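Glutathione s-transferase III (Zea mays, PDB 1AW9) probably conjugates reduced glutathione to hydrophobic electrophiles, certain herbicides among them, as a phi-class transferase of maize. Local coordinates at residues L10-R16 / S170-Y174; A56-G60 / Y73-Y78; L139-L143 / L183-R187. One frame throughout, in Å; residues are numbered along the deposited sequence.

Contact 1 (L10-R16 / S170-Y174)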
loop_
_atom_site.group_PDB
_atom_site.type_symbol
_atom_site.label_atom_id
_atom_site.label_comp_id
_atom_site.label_asym_id
_atom_site.label_seq_id
_atom_site.Cartn_x
_atom_site.Cartn_y
_atom_site.Cartn_z
ATOM N N LEU A 10 -29.376 -0.703 2.877
ATOM C CA LEU A 10 -28.366 -0.569 3.930
ATOM C C LEU A 10 -27.174 0.287 3.549
ATOM O O LEU A 10 -26.437 0.740 4.417
ATOM C CB LEU A 10 -27.875 -1.935 4.387
ATOM C CG LEU A 10 -28.908 -2.606 5.288
ATOM C CD1 LEU A 10 -28.500 -4.042 5.571
ATOM C CD2 LEU A 10 -29.075 -1.809 6.575
ATOM N N SER A 11 -26.961 0.464 2.255
ATOM C CA SER A 11 -25.854 1.246 1.771
ATOM C C SER A 11 -26.013 2.734 2.124
ATOM O O SER A 11 -26.952 3.403 1.653
ATOM C CB SER A 11 -25.744 1.047 0.274
ATOM O OG SER A 11 -25.392 2.258 -0.362
ATOM N N PRO A 12 -25.049 3.297 2.888
ATOM C CA PRO A 12 -25.130 4.708 3.275
ATOM C C PRO A 12 -25.227 5.669 2.090
ATOM O O PRO A 12 -25.662 6.816 2.234
ATOM C CB PRO A 12 -23.826 4.935 4.068
ATOM C CG PRO A 12 -23.473 3.599 4.603
ATOM C CD PRO A 12 -23.825 2.675 3.426
ATOM N N ASN A 13 -24.792 5.226 0.925
ATOM C CA ASN A 13 -24.840 6.100 -0.220
ATOM C C ASN A 13 -26.270 6.136 -0.738
ATOM O O ASN A 13 -26.700 7.140 -1.304
ATOM C CB ASN A 13 -23.801 5.687 -1.265
ATOM C CG ASN A 13 -22.372 6.100 -0.868
ATOM O OD1 ASN A 13 -22.158 7.194 -0.359
ATOM N ND2 ASN A 13 -21.406 5.210 -1.064
ATOM N N VAL A 14 -27.023 5.059 -0.503
ATOM C CA VAL A 14 -28.441 5.024 -0.890
ATOM C C VAL A 14 -29.172 5.848 0.162
ATOM O O VAL A 14 -29.986 6.699 -0.166
ATOM C CB VAL A 14 -29.010 3.599 -0.918
ATOM C CG1 VAL A 14 -30.552 3.607 -1.017
ATOM C CG2 VAL A 14 -28.423 2.874 -2.089
ATOM N N VAL A 15 -28.808 5.672 1.432
ATOM C CA VAL A 15 -29.432 6.446 2.498
ATOM C C VAL A 15 -29.208 7.961 2.344
ATOM O O VAL A 15 -30.053 8.741 2.761
ATOM C CB VAL A 15 -28.993 5.949 3.884
ATOM C CG1 VAL A 15 -29.623 6.810 5.005
ATOM C CG2 VAL A 15 -29.372 4.492 4.038
ATOM N N ARG A 16 -28.096 8.391 1.745
ATOM C CA ARG A 16 -27.855 9.816 1.546
ATOM C C ARG A 16 -28.909 10.405 0.610
ATOM O O ARG A 16 -29.202 11.615 0.665
ATOM C CB ARG A 16 -26.474 10.085 0.919
ATOM C CG ARG A 16 -26.150 11.606 0.701
ATOM C CD ARG A 16 -24.846 11.979 -0.111
ATOM N NE ARG A 16 -23.627 11.622 0.617
ATOM C CZ ARG A 16 -22.926 10.514 0.390
ATOM N NH1 ARG A 16 -23.295 9.680 -0.580
ATOM N NH2 ARG A 16 -22.008 10.120 1.268
ATOM N N SER A 170 -26.234 10.439 6.530
ATOM C CA SER A 170 -26.114 8.983 6.521
ATOM C C SER A 170 -24.784 8.523 7.050
ATOM O O SER A 170 -24.733 7.574 7.820
ATOM C CB SER A 170 -26.400 8.370 5.158
ATOM O OG SER A 170 -25.458 8.741 4.202
ATOM N N TYR A 171 -23.707 9.206 6.681
ATOM C CA TYR A 171 -22.409 8.819 7.180
ATOM C C TYR A 171 -22.184 9.169 8.642
ATOM O O TYR A 171 -21.508 8.413 9.338
ATOM C CB TYR A 171 -21.294 9.268 6.258
ATOM C CG TYR A 171 -21.004 8.205 5.203
ATOM C CD1 TYR A 171 -20.144 7.139 5.479
ATOM C CD2 TYR A 171 -21.604 8.250 3.936
ATOM C CE1 TYR A 171 -19.888 6.157 4.533
ATOM C CE2 TYR A 171 -21.347 7.256 2.973
ATOM C CZ TYR A 171 -20.487 6.222 3.290
ATOM O OH TYR A 171 -20.196 5.252 2.350
ATOM N N LEU A 172 -22.803 10.242 9.147
ATOM C CA LEU A 172 -22.678 10.576 10.564
ATOM C C LEU A 172 -23.400 9.469 11.348
ATOM O O LEU A 172 -22.931 8.998 12.394
ATOM C CB LEU A 172 -23.308 11.939 10.866
ATOM C CG LEU A 172 -22.479 13.192 10.584
ATOM C CD1 LEU A 172 -23.344 14.366 10.906
ATOM C CD2 LEU A 172 -21.192 13.250 11.406
ATOM N N LEU A 173 -24.540 9.046 10.810
ATOM C CA LEU A 173 -25.354 7.981 11.392
ATOM C C LEU A 173 -24.530 6.702 11.521
ATOM O O LEU A 173 -24.407 6.139 12.602
ATOM C CB LEU A 173 -26.602 7.747 10.521
ATOM C CG LEU A 173 -27.706 6.819 11.016
ATOM C CD1 LEU A 173 -27.366 5.367 10.751
ATOM C CD2 LEU A 173 -27.963 7.047 12.504
ATOM N N TYR A 174 -23.940 6.245 10.428
ATOM C CA TYR A 174 -23.135 5.023 10.476
ATOM C C TYR A 174 -21.899 5.160 11.359
ATOM O O TYR A 174 -21.574 4.235 12.094
ATOM C CB TYR A 174 -22.775 4.559 9.066
ATOM C CG TYR A 174 -23.933 3.877 8.380
ATOM C CD1 TYR A 174 -25.068 4.593 8.016
ATOM C CD2 TYR A 174 -23.910 2.507 8.120
ATOM C CE1 TYR A 174 -26.162 3.962 7.407
ATOM C CE2 TYR A 174 -24.993 1.869 7.510
ATOM C CZ TYR A 174 -26.115 2.601 7.151
ATOM O OH TYR A 174 -27.164 1.997 6.493
#
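Pro12 fits into the corner made by two tyrosine rings of 170-174. Its CG stands over the middle of the Tyr174 ring, 3.5 Å from the centroid and almost on the ring normal, a CH-pi contact. Its CB lies over a face of the Tyr171 ring, 3.8 Å from that centroid and nearer the rim. A rigid, compact ring suits both the first turn of a helix and this corner. Ser170 holds the backbone of the same residue: with chi1 at 65°, OG sits between its own N and carbonyl carbon and donates to Pro12 O at 2.8 Å. Arg16 N reaches that oxygen from the other face of the carbonyl plane, so two donors grip it. Tyr174 OH lies 2.5 Å from Leu10 O, a weak hydrogen bond of doubtful length. Asn13 OD1 meets the edge of the Tyr171 ring in its plane, 3.4 Å from CE2, and accepts from Arg16 NH1 at 2.7 Å, close to the guanidinium plane. That plane is only 15° from the Tyr171 ring, which NH2 approaches obliquely. Ser11, the N-cap, takes Val14 N on OG; Ser11, Pro12 and Asn13 probably bind glutathione, as in a close relative. The contact joins the start of helix 12-23, in the thioredoxin-like domain, to helix 169-176 of the helical domain, with Tyr107 and Val114 of helix 92-122 flanking the tyrosines.

Contact 2 (A56-G60 / Y73-Y78)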
loop_
_atom_site.group_PDB
_atom_site.type_symbol
_atom_site.label_atom_id
_atom_site.label_comp_id
_atom_site.label_asym_id
_atom_site.label_seq_id
_atom_site.Cartn_x
_atom_site.Cartn_y
_atom_site.Cartn_z
ATOM N N ALA A 56 -28.877 4.715 -8.290
ATOM C CA ALA A 56 -29.327 5.347 -9.530
ATOM C C ALA A 56 -30.771 5.760 -9.226
ATOM O O ALA A 56 -31.449 5.173 -8.379
ATOM C CB ALA A 56 -29.280 4.388 -10.688
ATOM N N LEU A 57 -31.222 6.825 -9.837
ATOM C CA LEU A 57 -32.586 7.218 -9.576
ATOM C C LEU A 57 -33.236 7.465 -10.903
ATOM O O LEU A 57 -32.605 8.051 -11.796
ATOM C CB LEU A 57 -32.644 8.491 -8.725
ATOM C CG LEU A 57 -34.029 9.083 -8.455
ATOM C CD1 LEU A 57 -34.437 8.848 -7.019
ATOM C CD2 LEU A 57 -33.998 10.550 -8.746
ATOM N N VAL A 58 -34.447 6.944 -11.070
ATOM C CA VAL A 58 -35.184 7.191 -12.315
ATOM C C VAL A 58 -36.309 8.198 -12.041
ATOM O O VAL A 58 -37.204 7.930 -11.233
ATOM C CB VAL A 58 -35.805 5.918 -12.920
ATOM C CG1 VAL A 58 -36.633 6.302 -14.142
ATOM C CG2 VAL A 58 -34.717 4.925 -13.297
ATOM N N ASP A 59 -36.209 9.378 -12.636
ATOM C CA ASP A 59 -37.220 10.401 -12.448
ATOM C C ASP A 59 -38.040 10.559 -13.735
ATOM O O ASP A 59 -37.812 11.461 -14.575
ATOM C CB ASP A 59 -36.593 11.724 -12.036
ATOM C CG ASP A 59 -37.636 12.761 -11.662
ATOM O OD1 ASP A 59 -38.698 12.363 -11.144
ATOM O OD2 ASP A 59 -37.403 13.968 -11.907
ATOM N N GLY A 60 -39.021 9.672 -13.857
ATOM C CA GLY A 60 -39.851 9.667 -15.032
ATOM C C GLY A 60 -39.004 9.202 -16.194
ATOM O O GLY A 60 -38.719 8.021 -16.327
ATOM N N TYR A 73 -29.923 17.659 -7.966
ATOM C CA TYR A 73 -30.968 17.721 -8.988
ATOM C C TYR A 73 -32.352 17.782 -8.338
ATOM O O TYR A 73 -33.145 18.661 -8.620
ATOM C CB TYR A 73 -30.870 16.501 -9.887
ATOM C CG TYR A 73 -32.078 16.254 -10.752
ATOM C CD1 TYR A 73 -32.236 16.903 -11.978
ATOM C CD2 TYR A 73 -33.026 15.305 -10.375
ATOM C CE1 TYR A 73 -33.301 16.597 -12.806
ATOM C CE2 TYR A 73 -34.090 14.996 -11.190
ATOM C CZ TYR A 73 -34.217 15.636 -12.404
ATOM O OH TYR A 73 -35.246 15.239 -13.227
ATOM N N ILE A 74 -32.632 16.832 -7.471
ATOM C CA ILE A 74 -33.884 16.791 -6.769
ATOM C C ILE A 74 -34.090 18.064 -5.930
ATOM O O ILE A 74 -35.195 18.558 -5.875
ATOM C CB ILE A 74 -33.917 15.564 -5.854
ATOM C CG1 ILE A 74 -33.970 14.281 -6.687
ATOM C CG2 ILE A 74 -35.011 15.693 -4.814
ATOM C CD1 ILE A 74 -35.111 14.195 -7.682
ATOM N N ALA A 75 -33.041 18.584 -5.286
ATOM C CA ALA A 75 -33.147 19.776 -4.433
ATOM C C ALA A 75 -33.516 21.038 -5.196
ATOM O O ALA A 75 -34.167 21.928 -4.654
ATOM C CB ALA A 75 -31.871 19.999 -3.630
ATOM N N SER A 76 -33.085 21.145 -6.442
ATOM C CA SER A 76 -33.433 22.326 -7.221
ATOM C C SER A 76 -34.690 22.102 -8.055
ATOM O O SER A 76 -35.486 23.014 -8.231
ATOM C CB SER A 76 -32.265 22.785 -8.103
ATOM O OG SER A 76 -31.595 21.688 -8.705
ATOM N N LYS A 77 -34.891 20.874 -8.517
ATOM C CA LYS A 77 -36.045 20.542 -9.335
ATOM C C LYS A 77 -37.312 20.603 -8.515
ATOM O O LYS A 77 -38.291 21.218 -8.922
ATOM C CB LYS A 77 -35.887 19.161 -9.970
ATOM C CG LYS A 77 -36.868 18.868 -11.060
ATOM C CD LYS A 77 -37.421 17.507 -10.856
ATOM C CE LYS A 77 -38.539 17.185 -11.832
ATOM N NZ LYS A 77 -38.016 16.745 -13.147
ATOM N N TYR A 78 -37.312 19.958 -7.367
ATOM C CA TYR A 78 -38.478 19.995 -6.527
ATOM C C TYR A 78 -38.229 21.000 -5.417
ATOM O O TYR A 78 -38.542 20.741 -4.255
ATOM C CB TYR A 78 -38.730 18.635 -5.930
ATOM C CG TYR A 78 -38.947 17.564 -6.946
ATOM C CD1 TYR A 78 -40.211 17.301 -7.409
ATOM C CD2 TYR A 78 -37.896 16.759 -7.378
ATOM C CE1 TYR A 78 -40.442 16.266 -8.258
ATOM C CE2 TYR A 78 -38.115 15.706 -8.237
ATOM C CZ TYR A 78 -39.397 15.469 -8.672
ATOM O OH TYR A 78 -39.679 14.431 -9.517
#
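Asp59 pushes its carboxylate among the ends of Tyr73, Lys77 and Tyr78, three side chains from the last turn of helix 67-77 and the residue after it. With CG anti to the backbone N (chi1 -173°), the acid reaches from the strand toward the helix. OD2 takes two partners: Tyr73 OH donates at 2.8 Å to the anti lone pair, the one turned away from OD1, while Lys77 NZ meets the oxygen nearly along its C-O axis and closes a salt bridge of 3.1 Å. Tyr78 OH gives a weak bond to OD1 at 2.8 Å. Both carboxylate oxygens lie near the planes of the tyrosine rings they meet, at the hydroxyl-bearing edge, and the carboxylate plane is turned 76° from the Tyr73 ring and 54° from that of Tyr78. Because the acid is buried, two phenols and an ammonium group are apt partners; they would be expected to favour its ionised form. Long tyrosines and a lysine also suit the distance, since the nearest CA atoms, those of Asp59 and Ile74, are 9.2 Å apart. Lys77 bends at chi2 and chi4, and its CD rests over one face of the Tyr78 ring, 3.2 Å above the plane. Next to this polar cluster, Leu57 CD2 and Ile74 CD1 meet tip to tip at 4.0 Å, a small apolar touch. The contact packs helix 67-77 against the sheet of the thioredoxin-like domain: strand 56-59 lies between strands 3-6 and 62-65, with Leu3 touching Asp59 and Tyr78, and Leu64 touching Tyr73.

Contact 3 (L139-L143 / L183-R187)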
loop_
_atom_site.group_PDB
_atom_site.type_symbol
_atom_site.label_atom_id
_atom_site.label_comp_id
_atom_site.label_asym_id
_atom_site.label_seq_id
_atom_site.Cartn_x
_atom_site.Cartn_y
_atom_site.Cartn_z
ATOM N N LEU A 139 -9.886 12.242 9.535
ATOM C CA LEU A 139 -11.255 12.701 9.818
ATOM C C LEU A 139 -11.199 13.578 11.045
ATOM O O LEU A 139 -11.847 14.603 11.061
ATOM C CB LEU A 139 -12.218 11.534 10.067
ATOM C CG LEU A 139 -13.719 11.889 10.114
ATOM C CD1 LEU A 139 -14.169 12.689 8.857
ATOM C CD2 LEU A 139 -14.549 10.656 10.296
ATOM N N ALA A 140 -10.418 13.209 12.061
ATOM C CA ALA A 140 -10.267 14.053 13.258
ATOM C C ALA A 140 -9.827 15.483 12.880
ATOM O O ALA A 140 -10.427 16.447 13.360
ATOM C CB ALA A 140 -9.243 13.453 14.240
ATOM N N LYS A 141 -8.769 15.623 12.069
ATOM C CA LYS A 141 -8.308 16.948 11.643
ATOM C C LYS A 141 -9.415 17.683 10.885
ATOM O O LYS A 141 -9.576 18.899 11.012
ATOM C CB LYS A 141 -7.098 16.859 10.724
ATOM C CG LYS A 141 -6.027 15.938 11.178
ATOM C CD LYS A 141 -5.367 16.437 12.428
ATOM C CE LYS A 141 -4.565 15.321 13.088
ATOM N NZ LYS A 141 -5.471 14.248 13.638
ATOM N N VAL A 142 -10.117 16.955 10.029
ATOM C CA VAL A 142 -11.224 17.508 9.267
ATOM C C VAL A 142 -12.318 17.997 10.236
ATOM O O VAL A 142 -12.793 19.128 10.100
ATOM C CB VAL A 142 -11.786 16.464 8.227
ATOM C CG1 VAL A 142 -13.155 16.901 7.646
ATOM C CG2 VAL A 142 -10.815 16.322 7.106
ATOM N N LEU A 143 -12.681 17.190 11.234
ATOM C CA LEU A 143 -13.713 17.580 12.202
ATOM C C LEU A 143 -13.307 18.732 13.160
ATOM O O LEU A 143 -14.169 19.373 13.751
ATOM C CB LEU A 143 -14.270 16.362 12.935
ATOM C CG LEU A 143 -15.108 15.363 12.091
ATOM C CD1 LEU A 143 -15.577 14.165 12.904
ATOM C CD2 LEU A 143 -16.294 16.000 11.483
ATOM N N LEU A 183 -15.207 10.587 17.587
ATOM C CA LEU A 183 -14.673 11.695 16.801
ATOM C C LEU A 183 -15.702 12.819 16.754
ATOM O O LEU A 183 -15.363 14.001 16.769
ATOM C CB LEU A 183 -14.308 11.212 15.385
ATOM C CG LEU A 183 -13.135 10.216 15.328
ATOM C CD1 LEU A 183 -13.080 9.525 13.986
ATOM C CD2 LEU A 183 -11.826 10.916 15.639
ATOM N N VAL A 184 -16.968 12.427 16.735
ATOM C CA VAL A 184 -18.057 13.384 16.701
ATOM C C VAL A 184 -18.408 13.840 18.102
ATOM O O VAL A 184 -18.475 15.038 18.384
ATOM C CB VAL A 184 -19.330 12.782 16.037
ATOM C CG1 VAL A 184 -20.574 13.655 16.321
ATOM C CG2 VAL A 184 -19.109 12.644 14.539
ATOM N N ALA A 185 -18.592 12.878 18.989
ATOM C CA ALA A 185 -18.972 13.195 20.348
ATOM C C ALA A 185 -18.018 14.139 21.077
ATOM O O ALA A 185 -18.439 15.047 21.780
ATOM C CB ALA A 185 -19.166 11.910 21.144
ATOM N N ALA A 186 -16.736 13.975 20.838
ATOM C CA ALA A 186 -15.745 14.763 21.516
ATOM C C ALA A 186 -15.656 16.185 21.046
ATOM O O ALA A 186 -14.860 16.964 21.563
ATOM C CB ALA A 186 -14.408 14.095 21.362
ATOM N N ARG A 187 -16.401 16.532 20.021
ATOM C CA ARG A 187 -16.334 17.894 19.529
ATOM C C ARG A 187 -17.711 18.465 19.781
ATOM O O ARG A 187 -18.674 18.114 19.122
ATOM C CB ARG A 187 -15.938 17.897 18.050
ATOM C CG ARG A 187 -14.455 17.662 17.843
ATOM C CD ARG A 187 -14.112 17.083 16.483
ATOM N NE ARG A 187 -12.661 16.899 16.374
ATOM C CZ ARG A 187 -11.997 15.815 16.785
ATOM N NH1 ARG A 187 -12.631 14.764 17.313
ATOM N NH2 ARG A 187 -10.673 15.848 16.822
#
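The two methyls of Leu183 reach different residues of the facing helix, CD2 resting on Ala140 CB at 3.9 Å and CD1 lying 4.1 Å from Leu139 CD2, while its CB meets CD1 of Leu143, whose side chain crosses at about a right angle. The small methyl of Ala140 suits the closest approach of the two backbones, where its CA is 6.1 Å from that of Leu183. Leu143 also turns CD1 toward Val184 CG2. Beside these leucines runs Arg187, its chain extended from CG to NE, with CD packed on Leu143 CB at 3.6 Å. The guanidinium lies with one face over Ala140 CA, 4.0 Å from the plane and toward the rim, a long aliphatic arm and a flat end both being put to use. Second-shell bonds fix that end: NH1 donates to Leu183 O at 2.9 Å, in the carbonyl plane and on a lone pair, while NE forms a salt bridge with Asp144. With alanine in place of Arg187, Leu143 CB would probably lose its neighbour, Asp144 its charged mate and Leu183 O its side-chain donor. Within the all-helical domain the contact sets helix 129-152 against the short helix 182-185 and the turn into helix 188-199, where Arg187 holds the N-cap position. Leu139 faces Phe106 of helix 92-122, whereas Val184 packs on Leu175 of helix 169-176 and on Val190 and Trp194 of helix 188-199.

Contact 1 lies nearest the middle of the chain, about 5 Å from its centre, and holds three residues that probably bind glutathione. Contacts 2 and 3 flank it on opposite sides of that centre, their centres about 32 Å apart and each about 18 Å from that of contact 1. Contact 2, nested in the loop that contact 1 closes, belongs to the thioredoxin-like domain; Ser67, which probably also binds glutathione, lies about 9 Å from Leu57 but about 3 Å from Arg16 of contact 1, side chain to side chain. Contact 3 is away from these sites but touches contact 1 through Leu172 CD2 and Val184 CG2, 3.8 Å apart, where helices 169-176 and 182-185 follow one another.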